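Exo-1,3/1,4-beta-glucanase (Pseudoalteromonas sp., PDB 3RRX) hydrolyses beta-1,3- and beta-1,4-glucans as an exo-acting enzyme and probably acts as a beta-glucosidase. Local coordinates at residues Leu130-Asp135 with Ser397-Lys402; Val165-Arg170 with Thr592-Asp597; Tyr175-Glu180 with Leu580-Pro585. The protein carries 1 engineered substitution. All coordinates share one frame; numbering follows the deposited sequence.

Contact 1 (Leu130-Asp135 with Ser397-Lys402); sequences LGAARD and SLVLLK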
# COMPACT_ATOMS: atom_id res chain seq x y z
N LEU A 130 -2.18 10.14 -0.53
CA LEU A 130 -3.61 10.02 -0.26
C LEU A 130 -3.95 10.68 1.08
O LEU A 130 -5.01 11.30 1.23
CB LEU A 130 -4.06 8.55 -0.26
CG LEU A 130 -3.86 7.84 -1.61
CD1 LEU A 130 -4.44 6.43 -1.58
CD2 LEU A 130 -4.48 8.63 -2.78
N GLY A 131 -3.05 10.55 2.06
CA GLY A 131 -3.21 11.20 3.35
C GLY A 131 -3.23 12.72 3.20
O GLY A 131 -4.06 13.40 3.79
N ALA A 132 -2.32 13.25 2.39
CA ALA A 132 -2.32 14.69 2.10
C ALA A 132 -3.64 15.19 1.50
O ALA A 132 -4.05 16.34 1.70
CB ALA A 132 -1.14 15.06 1.18
N ALA A 133 -4.33 14.32 0.77
CA ALA A 133 -5.57 14.69 0.10
C ALA A 133 -6.72 15.01 1.06
O ALA A 133 -7.64 15.73 0.69
CB ALA A 133 -6.00 13.58 -0.88
N ARG A 134 -6.67 14.46 2.27
CA ARG A 134 -7.74 14.61 3.27
C ARG A 134 -9.14 14.40 2.69
O ARG A 134 -9.99 15.28 2.77
CB ARG A 134 -7.68 15.99 3.95
CG ARG A 134 -6.35 16.32 4.62
CD ARG A 134 -6.06 15.39 5.82
NE ARG A 134 -5.20 16.09 6.78
CZ ARG A 134 -3.91 16.33 6.57
NH1 ARG A 134 -3.34 15.90 5.45
NH2 ARG A 134 -3.19 17.01 7.46
N ASP A 135 -9.38 13.23 2.11
CA ASP A 135 -10.63 13.02 1.39
C ASP A 135 -11.12 11.59 1.59
O ASP A 135 -10.73 10.70 0.85
CB ASP A 135 -10.44 13.32 -0.10
CG ASP A 135 -11.76 13.44 -0.86
OD1 ASP A 135 -12.72 12.72 -0.53
OD2 ASP A 135 -11.84 14.27 -1.79
N SER A 397 -3.45 15.13 -3.95
CA SER A 397 -2.32 14.72 -3.11
C SER A 397 -1.18 15.75 -3.07
O SER A 397 -0.38 15.75 -2.13
CB SER A 397 -1.76 13.38 -3.61
OG SER A 397 -1.05 13.57 -4.83
N LEU A 398 -1.10 16.61 -4.08
CA LEU A 398 0.05 17.51 -4.21
C LEU A 398 0.04 18.55 -3.10
O LEU A 398 -1.01 19.11 -2.79
CB LEU A 398 0.06 18.22 -5.57
CG LEU A 398 -0.18 17.42 -6.86
CD1 LEU A 398 -0.09 18.34 -8.09
CD2 LEU A 398 0.83 16.29 -6.99
N VAL A 399 1.20 18.82 -2.51
CA VAL A 399 1.31 19.86 -1.50
C VAL A 399 2.27 20.95 -1.98
O VAL A 399 3.44 20.68 -2.27
CB VAL A 399 1.74 19.31 -0.13
CG1 VAL A 399 1.89 20.44 0.88
CG2 VAL A 399 0.73 18.27 0.39
N LEU A 400 1.76 22.17 -2.07
CA LEU A 400 2.58 23.31 -2.48
C LEU A 400 3.32 23.87 -1.26
O LEU A 400 2.71 24.45 -0.37
CB LEU A 400 1.68 24.38 -3.12
CG LEU A 400 2.33 25.67 -3.65
CD1 LEU A 400 3.32 25.34 -4.77
CD2 LEU A 400 1.26 26.62 -4.16
N LEU A 401 4.64 23.67 -1.21
CA LEU A 401 5.45 24.12 -0.08
C LEU A 401 5.92 25.56 -0.26
O LEU A 401 6.04 26.31 0.72
CB LEU A 401 6.67 23.20 0.12
CG LEU A 401 6.38 21.72 0.43
CD1 LEU A 401 7.69 20.96 0.62
CD2 LEU A 401 5.49 21.55 1.66
N LYS A 402 6.19 25.94 -1.50
CA LYS A 402 6.74 27.25 -1.82
C LYS A 402 6.22 27.68 -3.19
O LYS A 402 6.18 26.87 -4.13
CB LYS A 402 8.28 27.20 -1.83
CG LYS A 402 8.97 28.48 -2.27
CD LYS A 402 10.49 28.36 -2.14
CE LYS A 402 11.20 29.66 -2.57
NZ LYS A 402 12.68 29.53 -2.40
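The carbonyl group of Ser397 faces Ala132 across the contact, while the flat guanidinium group of Arg134 lies along the other side of this alanine, with Ala132 CA in the guanidinium plane at its edge. From the Ser397 side the approach is close: Ala132 CB stands 3.5 Å from Ser397 O. The guanidinium is tied back to the helix it follows through Arg134 NH1, which reaches Gly131 O at 3.1 Å with an N-H...O angle of 142°, while NH2 bonds to Leu580 O. The NH1 donor sits above the Gly131 carbonyl plane rather than in it, and Arg134 N comes to Gly131 O from the opposite face at 3.2 Å, so one carbonyl oxygen carries two bonds. Both close the C-terminal end of helix 127-133, where Arg134 turns out of the helix with a positive phi of 45°. The contact joins the two domains of a family 3 glycoside hydrolase: helix 127-133 belongs to the N-terminal alpha/beta barrel, whereas strand 399-403 is an outermost strand of the second domain's mixed sheet, antiparallel to strand 546-551. Packing here rests on small groups. Ala132 CB also meets Val399 CG2 at 3.8 Å; with CG1 anti to the backbone N (chi1 178°), the valine turns its other methyl to the helix. Trp551 of strand 546-551 touches both Ala132 and Val399. Ala133 CB approaches the backbone at Ser397 N to 4.3 Å, and Ser397 CB lies 4.5 Å from Leu130 N. The hydroxyl of Ser397 is engaged within its own helix 384-397, bonded to Val394 O. Just after Arg134, Asp135 forms a salt bridge through OD2 to Lys396 of that helix.

Contact 2 (Val165-Arg170 with Thr592-Asp597); sequences VVRDDR and TLNLND. With CA (calcium ion), chain B.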
# COMPACT_ATOMS: atom_id res chain seq x y z
N VAL A 165 1.16 3.86 11.30
CA VAL A 165 1.21 5.26 11.71
C VAL A 165 2.69 5.56 11.94
O VAL A 165 3.27 5.16 12.95
CB VAL A 165 0.42 5.51 13.02
CG1 VAL A 165 0.46 6.99 13.44
CG2 VAL A 165 -1.02 5.03 12.86
N VAL A 166 3.31 6.23 10.97
CA VAL A 166 4.76 6.28 10.91
C VAL A 166 5.31 7.48 11.68
O VAL A 166 4.93 8.62 11.41
CB VAL A 166 5.25 6.27 9.45
CG1 VAL A 166 6.76 6.48 9.37
CG2 VAL A 166 4.85 4.94 8.79
N ARG A 167 6.22 7.19 12.61
CA ARG A 167 6.75 8.18 13.54
C ARG A 167 8.21 8.57 13.28
O ARG A 167 8.70 9.54 13.84
CB ARG A 167 6.59 7.67 14.98
CG ARG A 167 5.19 7.17 15.29
CD ARG A 167 4.18 8.31 15.31
NE ARG A 167 4.31 9.10 16.54
CZ ARG A 167 3.52 10.12 16.87
NH1 ARG A 167 2.54 10.49 16.05
NH2 ARG A 167 3.70 10.76 18.01
N ASP A 168 8.89 7.81 12.42
CA ASP A 168 10.28 8.09 12.06
C ASP A 168 10.44 7.83 10.57
O ASP A 168 10.38 6.68 10.13
CB ASP A 168 11.24 7.20 12.88
CG ASP A 168 12.71 7.61 12.73
OD1 ASP A 168 13.14 7.99 11.62
OD2 ASP A 168 13.44 7.54 13.74
N ASP A 169 10.64 8.90 9.79
CA ASP A 169 10.61 8.81 8.33
C ASP A 169 11.81 8.11 7.72
O ASP A 169 11.88 7.92 6.52
CB ASP A 169 10.45 10.20 7.70
CG ASP A 169 9.15 10.86 8.07
OD1 ASP A 169 8.23 10.14 8.52
OD2 ASP A 169 9.04 12.10 7.91
N ARG A 170 12.76 7.69 8.55
CA ARG A 170 13.88 6.91 8.04
C ARG A 170 13.45 5.53 7.53
O ARG A 170 14.17 4.89 6.75
CB ARG A 170 14.96 6.77 9.11
CG ARG A 170 15.76 8.08 9.32
CD ARG A 170 16.76 7.94 10.47
NE ARG A 170 16.13 8.04 11.78
CZ ARG A 170 16.81 8.10 12.93
NH1 ARG A 170 18.14 8.07 12.91
NH2 ARG A 170 16.17 8.20 14.08
N THR A 592 12.46 12.36 14.43
CA THR A 592 11.14 12.01 14.93
C THR A 592 10.35 13.27 15.21
O THR A 592 10.05 13.60 16.35
CB THR A 592 11.22 11.14 16.20
OG1 THR A 592 12.09 11.77 17.14
CG2 THR A 592 11.74 9.75 15.86
N LEU A 593 10.01 13.98 14.14
CA LEU A 593 9.31 15.24 14.22
C LEU A 593 7.83 14.95 14.00
O LEU A 593 7.45 14.69 12.87
CB LEU A 593 9.82 16.13 13.08
CG LEU A 593 9.20 17.51 12.87
CD1 LEU A 593 9.57 18.46 14.01
CD2 LEU A 593 9.67 18.05 11.53
N ASN A 594 7.01 15.00 15.05
CA ASN A 594 5.60 14.63 14.93
C ASN A 594 4.65 15.63 15.57
O ASN A 594 4.99 16.25 16.58
CB ASN A 594 5.37 13.24 15.54
CG ASN A 594 6.13 12.16 14.80
OD1 ASN A 594 5.96 12.00 13.60
ND2 ASN A 594 6.99 11.43 15.51
N LEU A 595 3.47 15.80 14.98
CA LEU A 595 2.51 16.75 15.51
C LEU A 595 2.22 16.38 16.97
O LEU A 595 2.23 15.21 17.34
CB LEU A 595 1.22 16.76 14.69
CG LEU A 595 0.13 15.81 15.13
CD1 LEU A 595 -1.17 16.06 14.36
CD2 LEU A 595 0.59 14.37 14.97
N ASN A 596 1.97 17.38 17.80
CA ASN A 596 1.74 17.13 19.23
C ASN A 596 3.02 16.87 20.03
O ASN A 596 2.96 16.67 21.24
CB ASN A 596 0.75 15.97 19.46
CG ASN A 596 -0.63 16.24 18.90
OD1 ASN A 596 -1.05 17.38 18.74
ND2 ASN A 596 -1.37 15.16 18.60
N ASP A 597 4.17 16.84 19.37
CA ASP A 597 5.43 16.71 20.10
C ASP A 597 5.58 17.89 21.07
O ASP A 597 5.14 19.00 20.79
CB ASP A 597 6.62 16.67 19.14
CG ASP A 597 6.90 15.27 18.60
OD1 ASP A 597 6.19 14.31 18.96
OD2 ASP A 597 7.87 15.13 17.82
CA CA B . 6.82 12.84 11.52
O HOH W 1 6.71 10.56 10.69
O HOH W 2 9.16 12.00 12.04
O HOH W 3 3.24 13.55 19.15
O HOH W 4 7.66 13.61 9.37
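Two bends in the side chain of Arg167, at chi2 and chi3 (the latter -76°), fold its guanidinium back over Asn594, whose CG stands beside the backbone N, anti to the carbonyl carbon. The result is a stack of guanidinium on amide, their planes 16° apart, with Arg167 NE 3.7 Å from Asn594 ND2. This overlap belongs to an interdomain calcium site, where a loop following barrel strand 157-162 meets a loop of the second domain. Asn594 serves both sides of it with one amide. Its OD1 binds the calcium ion at 2.4 Å, as does Leu593 O; three waters and Glu180 OE1 make up the six ligands. Its ND2 donates to Arg167 O at 3.0 Å, nearly straight at 168° and on a lone pair in the carbonyl plane. With the metal on the oxygen, the amide N-H is probably polarised into a stronger donor, and the two ties together leave the group little freedom to flip. Asp169 binds the ion only indirectly, accepting from water 1 through OD1 and from water 4 through OD2. Thr592 CG2 packs against Asp168 OD2 at 3.5 Å; that carboxylate is held side-on by NE and NH2 of Arg170, and its OD1 also closes an Asx turn onto Arg170 N. Arg167 NH1 takes Glu180 O as its partner. Asp597 OD1 stands 4.4 Å from Arg167 NH2, well out of the guanidinium plane, so the two are near in charge alone; water 3 spans the pair, accepting from NH2 while donating to OD1 and Leu595 O.

Contact 3 (Tyr175-Glu180 with Leu580-Pro585); sequences YESYSE and LSFSWP. With CA (calcium ion), chain B.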
# COMPACT_ATOMS: atom_id res chain seq x y z
N TYR A 175 6.13 5.56 2.96
CA TYR A 175 5.14 5.99 1.97
C TYR A 175 3.89 5.12 1.97
O TYR A 175 2.87 5.51 1.41
CB TYR A 175 5.74 6.04 0.57
CG TYR A 175 6.21 4.72 -0.01
CD1 TYR A 175 5.31 3.81 -0.57
CD2 TYR A 175 7.57 4.40 -0.05
CE1 TYR A 175 5.74 2.62 -1.13
CE2 TYR A 175 8.01 3.21 -0.61
CZ TYR A 175 7.09 2.32 -1.15
OH TYR A 175 7.53 1.15 -1.73
N GLU A 176 3.96 3.96 2.61
CA GLU A 176 2.80 3.06 2.69
C GLU A 176 1.80 3.53 3.77
O GLU A 176 0.74 2.94 3.93
CB GLU A 176 3.25 1.63 2.98
CG GLU A 176 4.20 1.06 1.92
CD GLU A 176 4.73 -0.33 2.29
OE1 GLU A 176 3.99 -1.10 2.92
OE2 GLU A 176 5.90 -0.64 1.95
N SER A 177 2.17 4.58 4.49
CA SER A 177 1.36 5.12 5.59
C SER A 177 0.65 6.40 5.17
O SER A 177 1.27 7.26 4.53
CB SER A 177 2.26 5.42 6.80
OG SER A 177 1.55 6.09 7.83
N TYR A 178 -0.62 6.55 5.56
CA TYR A 178 -1.36 7.77 5.24
C TYR A 178 -0.84 8.98 6.02
O TYR A 178 -0.97 10.12 5.56
CB TYR A 178 -2.85 7.61 5.57
CG TYR A 178 -3.60 6.55 4.77
CD1 TYR A 178 -3.78 6.68 3.39
CD2 TYR A 178 -4.19 5.46 5.41
CE1 TYR A 178 -4.50 5.71 2.65
CE2 TYR A 178 -4.91 4.49 4.69
CZ TYR A 178 -5.06 4.63 3.32
OH TYR A 178 -5.78 3.67 2.62
N SER A 179 -0.28 8.76 7.20
CA SER A 179 0.03 9.88 8.09
C SER A 179 0.84 9.49 9.32
O SER A 179 0.80 8.34 9.78
CB SER A 179 -1.29 10.54 8.54
OG SER A 179 -1.06 11.68 9.36
N GLU A 180 1.56 10.46 9.87
CA GLU A 180 2.17 10.30 11.19
C GLU A 180 1.10 10.40 12.29
O GLU A 180 1.35 10.05 13.44
CB GLU A 180 3.23 11.40 11.42
CG GLU A 180 2.63 12.81 11.55
CD GLU A 180 3.69 13.94 11.56
OE1 GLU A 180 4.76 13.78 10.95
OE2 GLU A 180 3.43 15.01 12.14
N LEU A 580 0.01 18.79 4.27
CA LEU A 580 0.94 17.81 4.84
C LEU A 580 0.29 16.87 5.85
O LEU A 580 -0.32 17.32 6.84
CB LEU A 580 2.14 18.49 5.49
CG LEU A 580 3.17 19.16 4.57
CD1 LEU A 580 4.33 19.77 5.38
CD2 LEU A 580 3.70 18.15 3.57
N SER A 581 0.47 15.56 5.63
CA SER A 581 0.10 14.55 6.62
C SER A 581 1.30 14.01 7.39
O SER A 581 1.15 13.17 8.28
CB SER A 581 -0.66 13.38 5.97
OG SER A 581 0.18 12.66 5.10
N PHE A 582 2.49 14.50 7.03
CA PHE A 582 3.74 14.24 7.76
C PHE A 582 4.43 15.58 7.95
O PHE A 582 4.44 16.41 7.03
CB PHE A 582 4.67 13.31 6.96
CG PHE A 582 4.26 11.85 6.97
CD1 PHE A 582 4.90 10.94 7.81
CD2 PHE A 582 3.25 11.40 6.15
CE1 PHE A 582 4.52 9.60 7.83
CE2 PHE A 582 2.86 10.06 6.15
CZ PHE A 582 3.50 9.16 6.99
N SER A 583 5.02 15.81 9.12
CA SER A 583 5.71 17.08 9.37
C SER A 583 7.00 17.17 8.55
O SER A 583 7.72 16.18 8.41
CB SER A 583 6.04 17.22 10.85
OG SER A 583 4.86 17.16 11.65
N TRP A 584 7.30 18.37 8.04
CA TRP A 584 8.48 18.57 7.21
C TRP A 584 9.64 19.17 8.02
O TRP A 584 9.47 20.20 8.67
CB TRP A 584 8.15 19.48 6.02
CG TRP A 584 9.08 19.29 4.87
CD1 TRP A 584 10.36 19.78 4.75
CD2 TRP A 584 8.82 18.55 3.68
NE1 TRP A 584 10.90 19.38 3.55
CE2 TRP A 584 9.98 18.62 2.88
CE3 TRP A 584 7.72 17.82 3.21
CZ2 TRP A 584 10.06 18.00 1.63
CZ3 TRP A 584 7.80 17.21 1.98
CH2 TRP A 584 8.96 17.30 1.20
N PRO A 585 10.81 18.52 7.98
CA PRO A 585 11.95 18.87 8.84
C PRO A 585 12.68 20.15 8.42
O PRO A 585 12.86 20.42 7.23
CB PRO A 585 12.88 17.67 8.70
CG PRO A 585 12.59 17.15 7.29
CD PRO A 585 11.10 17.33 7.14
CA CA B . 6.82 12.84 11.52
O HOH W 4 7.66 13.61 9.37
O HOH W 2 9.16 12.00 12.04
O HOH W 1 6.71 10.56 10.69
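Phe582 and the backbone of Ser179-Glu180 form the tightly packed part of this contact, whereas the far end of Glu180 opens onto calcium and its waters. Glu180 N lies over the centre of the phenylalanine ring, 3.6 Å above its plane, and Ser179 CA comes within 3.4 Å of Phe582 CE2. At the rim, Ser177 O sits in the ring plane, 3.6 Å from Phe582 CE2. The peptide is held in this position by Ser581 O, which accepts twice: from Ser179 OG, itself also bonded to Asp181 N, on a lone pair in the carbonyl plane, and from Glu180 N at 3.2 Å. In return Ser581 OG donates to Tyr178 O at 2.8 Å. With an alanine at Phe582, the Ser179-Glu180 peptide is likely to lose the surface it rests on, leaving a gap beneath it. The loops thus close the seam between the barrel and the second domain of the family 3 fold; Ile128 of barrel helix 127-133 also touches the Phe582 ring. Glu180 CG lies between its backbone N and carbonyl carbon (chi1 68°), and from there the chain runs extended, carrying the carboxylate past Ser581 O to Ser583. There OE1 receives Ser583 N at 2.7 Å along an almost straight bond, from above the carboxylate plane. OE2, a partner of Leu595 N as well, takes Ser583 OG at 2.6 Å on its syn lone pair, and Tyr600 OH also bonds that hydroxyl. Past the carboxylate the contact becomes water-mediated around the ion: Glu180 OE1 binds calcium at 2.3 Å, waters 1, 2 and 4 with Leu593 O and Asn594 OD1 complete the coordination, and water 4 donates to Ser583 O.

How the contacts relate
All three contacts cross the same seam between the two family 3 domains. Contacts 2 and 3 share the calcium ion and waters 1, 2 and 4: their centres lie about 8 Å apart, and the ion takes Glu180 from contact 3 and Leu593 and Asn594 from contact 2. A direct bond also joins them, Leu595 N to Glu180 OE2 at 2.9 Å. Contact 1 sits about 10 Å from contact 3, centre to centre, and meets it through Arg134 NH2 and Leu580 O, 3.0 Å apart. It stays clear of contact 2, the nearest atoms being about 7 Å apart, and the Ala132 side chain is about 13 Å from the calcium.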